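Insecticidal Delta-Endotoxin Cry8Ea1 (Bacillus Thuringiensis, PDB 3EB7) is an insecticidal crystal toxin active against the larvae of a soil-dwelling beetle, probably killing them by forming pores in gut membranes. Local coordinates at residues A[33-37]-A[82-86]. Sequence-based numbering, arbitrary orientation.
Sequences YSTLI and YQLYL
Tyr33 and Tyr85 bring their hydroxyls to the same carboxylate oxygen, OD2 of Asp149 on helix 133-153, each by a hydrogen bond. Tyrosine suits both places: its ring gives a flat apolar surface for packing between helices, while its OH reaches an acid on a third helix. On the way to this shared acceptor the two rings form a T-shaped pair, the edge of Tyr85 directed at a face of Tyr33, with centroids 5.6 Å apart and planes at 83°. CE2 of Tyr85 makes the touch, 3.9 Å from CZ of Tyr33 and offset toward the rim. Tyr82 comes in beside Tyr33, whose CE2 lies at the edge of the Tyr82 ring, 3.6 Å from its CE2; the Tyr82 ring also meets that of Trp41.

The segments belong to helices 26-40 and 65-93 of the N-terminal delta-endotoxin domain, the helical bundle thought to insert into the membrane in three-domain Cry toxins. They run nearly antiparallel, at 163°, and the axes of these short segments come no nearer than 10.6 Å, a separation bridged by large side chains.

Ile37 reaches across with its longer branch. CG1 lies anti to the carbonyl carbon and the chain continues extended (chi2 179°), which carries CD1 to 3.8 Å from CB of Tyr82 and 3.9 Å from CB of Leu86. Its other branch, CG2, meets OE1 of Gln83, whose chain, bent at chi2, suits the more exposed border. Leu86 answers with a forked end: CD1 packs against CB of Tyr33 at 4.0 Å, while CD2 rests near CA of the small Ser34, at 4.1 Å.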
loop_
_atom_site.group_PDB
_atom_site.type_symbol
_atom_site.label_atom_id
_atom_site.label_comp_id
_atom_site.label_asym_id
_atom_site.label_seq_id
_atom_site.Cartn_x
_atom_site.Cartn_y
_atom_site.Cartn_z
ATOM N N TYR A 33 -10.712 -17.791 -6.010
ATOM C CA TYR A 33 -11.433 -17.511 -7.269
ATOM C C TYR A 33 -12.913 -17.263 -7.047
ATOM O O TYR A 33 -13.518 -16.391 -7.684
ATOM C CB TYR A 33 -11.275 -18.660 -8.278
ATOM C CG TYR A 33 -10.045 -18.535 -9.128
ATOM C CD1 TYR A 33 -9.014 -19.480 -9.070
ATOM C CD2 TYR A 33 -9.889 -17.451 -9.966
ATOM C CE1 TYR A 33 -7.857 -19.348 -9.841
ATOM C CE2 TYR A 33 -8.749 -17.306 -10.743
ATOM C CZ TYR A 33 -7.735 -18.253 -10.672
ATOM O OH TYR A 33 -6.637 -18.055 -11.475
ATOM N N SER A 34 -13.498 -18.044 -6.146
ATOM C CA SER A 34 -14.879 -17.822 -5.747
ATOM C C SER A 34 -15.135 -16.380 -5.210
ATOM O O SER A 34 -16.079 -15.692 -5.622
ATOM C CB SER A 34 -15.280 -18.855 -4.710
ATOM O OG SER A 34 -16.648 -18.655 -4.459
ATOM N N THR A 35 -14.272 -15.943 -4.302
ATOM C CA THR A 35 -14.293 -14.586 -3.776
ATOM C C THR A 35 -14.007 -13.560 -4.871
ATOM O O THR A 35 -14.772 -12.621 -5.009
ATOM C CB THR A 35 -13.337 -14.451 -2.566
ATOM O OG1 THR A 35 -13.816 -15.297 -1.524
ATOM C CG2 THR A 35 -13.271 -13.051 -2.050
ATOM N N LEU A 36 -12.945 -13.753 -5.656
ATOM C CA LEU A 36 -12.573 -12.802 -6.724
ATOM C C LEU A 36 -13.679 -12.595 -7.745
ATOM O O LEU A 36 -14.003 -11.457 -8.093
ATOM C CB LEU A 36 -11.328 -13.268 -7.456
ATOM C CG LEU A 36 -9.893 -12.831 -7.081
ATOM C CD1 LEU A 36 -9.701 -12.282 -5.632
ATOM C CD2 LEU A 36 -8.958 -14.018 -7.368
ATOM N N ILE A 37 -14.256 -13.703 -8.217
ATOM C CA ILE A 37 -15.395 -13.675 -9.143
ATOM C C ILE A 37 -16.641 -12.985 -8.564
ATOM O O ILE A 37 -17.292 -12.234 -9.271
ATOM C CB ILE A 37 -15.715 -15.072 -9.656
ATOM C CG1 ILE A 37 -14.528 -15.564 -10.516
ATOM C CG2 ILE A 37 -17.041 -15.087 -10.444
ATOM C CD1 ILE A 37 -14.677 -16.985 -11.106
ATOM N N TYR A 82 -14.775 -16.923 -16.819
ATOM C CA TYR A 82 -14.292 -17.196 -15.473
ATOM C C TYR A 82 -15.219 -18.077 -14.633
ATOM O O TYR A 82 -14.723 -18.867 -13.840
ATOM C CB TYR A 82 -14.000 -15.899 -14.734
ATOM C CG TYR A 82 -12.523 -15.576 -14.674
ATOM C CD1 TYR A 82 -11.966 -14.576 -15.491
ATOM C CD2 TYR A 82 -11.673 -16.281 -13.788
ATOM C CE1 TYR A 82 -10.597 -14.288 -15.431
ATOM C CE2 TYR A 82 -10.334 -16.002 -13.709
ATOM C CZ TYR A 82 -9.799 -15.008 -14.533
ATOM O OH TYR A 82 -8.465 -14.748 -14.447
ATOM N N GLN A 83 -16.544 -17.935 -14.788
ATOM C CA GLN A 83 -17.512 -18.825 -14.099
ATOM C C GLN A 83 -17.313 -20.280 -14.522
ATOM O O GLN A 83 -17.279 -21.171 -13.687
ATOM C CB GLN A 83 -18.964 -18.420 -14.359
ATOM C CG GLN A 83 -19.167 -16.923 -14.352
ATOM C CD GLN A 83 -20.174 -16.472 -13.325
ATOM O OE1 GLN A 83 -19.937 -16.574 -12.102
ATOM N NE2 GLN A 83 -21.312 -15.947 -13.805
ATOM N N LEU A 84 -17.155 -20.481 -15.822
ATOM C CA LEU A 84 -16.932 -21.783 -16.416
ATOM C C LEU A 84 -15.594 -22.403 -15.986
ATOM O O LEU A 84 -15.508 -23.609 -15.777
ATOM C CB LEU A 84 -17.015 -21.685 -17.940
ATOM C CG LEU A 84 -18.278 -21.060 -18.529
ATOM C CD1 LEU A 84 -18.086 -20.808 -20.003
ATOM C CD2 LEU A 84 -19.512 -21.940 -18.298
ATOM N N TYR A 85 -14.556 -21.578 -15.878
ATOM C CA TYR A 85 -13.270 -22.023 -15.346
ATOM C C TYR A 85 -13.400 -22.385 -13.864
ATOM O O TYR A 85 -12.896 -23.416 -13.436
ATOM C CB TYR A 85 -12.209 -20.956 -15.546
ATOM C CG TYR A 85 -10.865 -21.285 -14.960
ATOM C CD1 TYR A 85 -10.174 -22.458 -15.331
ATOM C CD2 TYR A 85 -10.244 -20.404 -14.062
ATOM C CE1 TYR A 85 -8.922 -22.743 -14.793
ATOM C CE2 TYR A 85 -8.981 -20.693 -13.510
ATOM C CZ TYR A 85 -8.329 -21.846 -13.891
ATOM O OH TYR A 85 -7.087 -22.123 -13.361
ATOM N N LEU A 86 -14.086 -21.555 -13.082
ATOM C CA LEU A 86 -14.357 -21.946 -11.684
ATOM C C LEU A 86 -15.137 -23.265 -11.575
ATOM O O LEU A 86 -14.799 -24.121 -10.749
ATOM C CB LEU A 86 -15.092 -20.842 -10.921
ATOM C CG LEU A 86 -15.453 -21.139 -9.468
ATOM C CD1 LEU A 86 -14.184 -21.323 -8.635
ATOM C CD2 LEU A 86 -16.366 -20.041 -8.912
#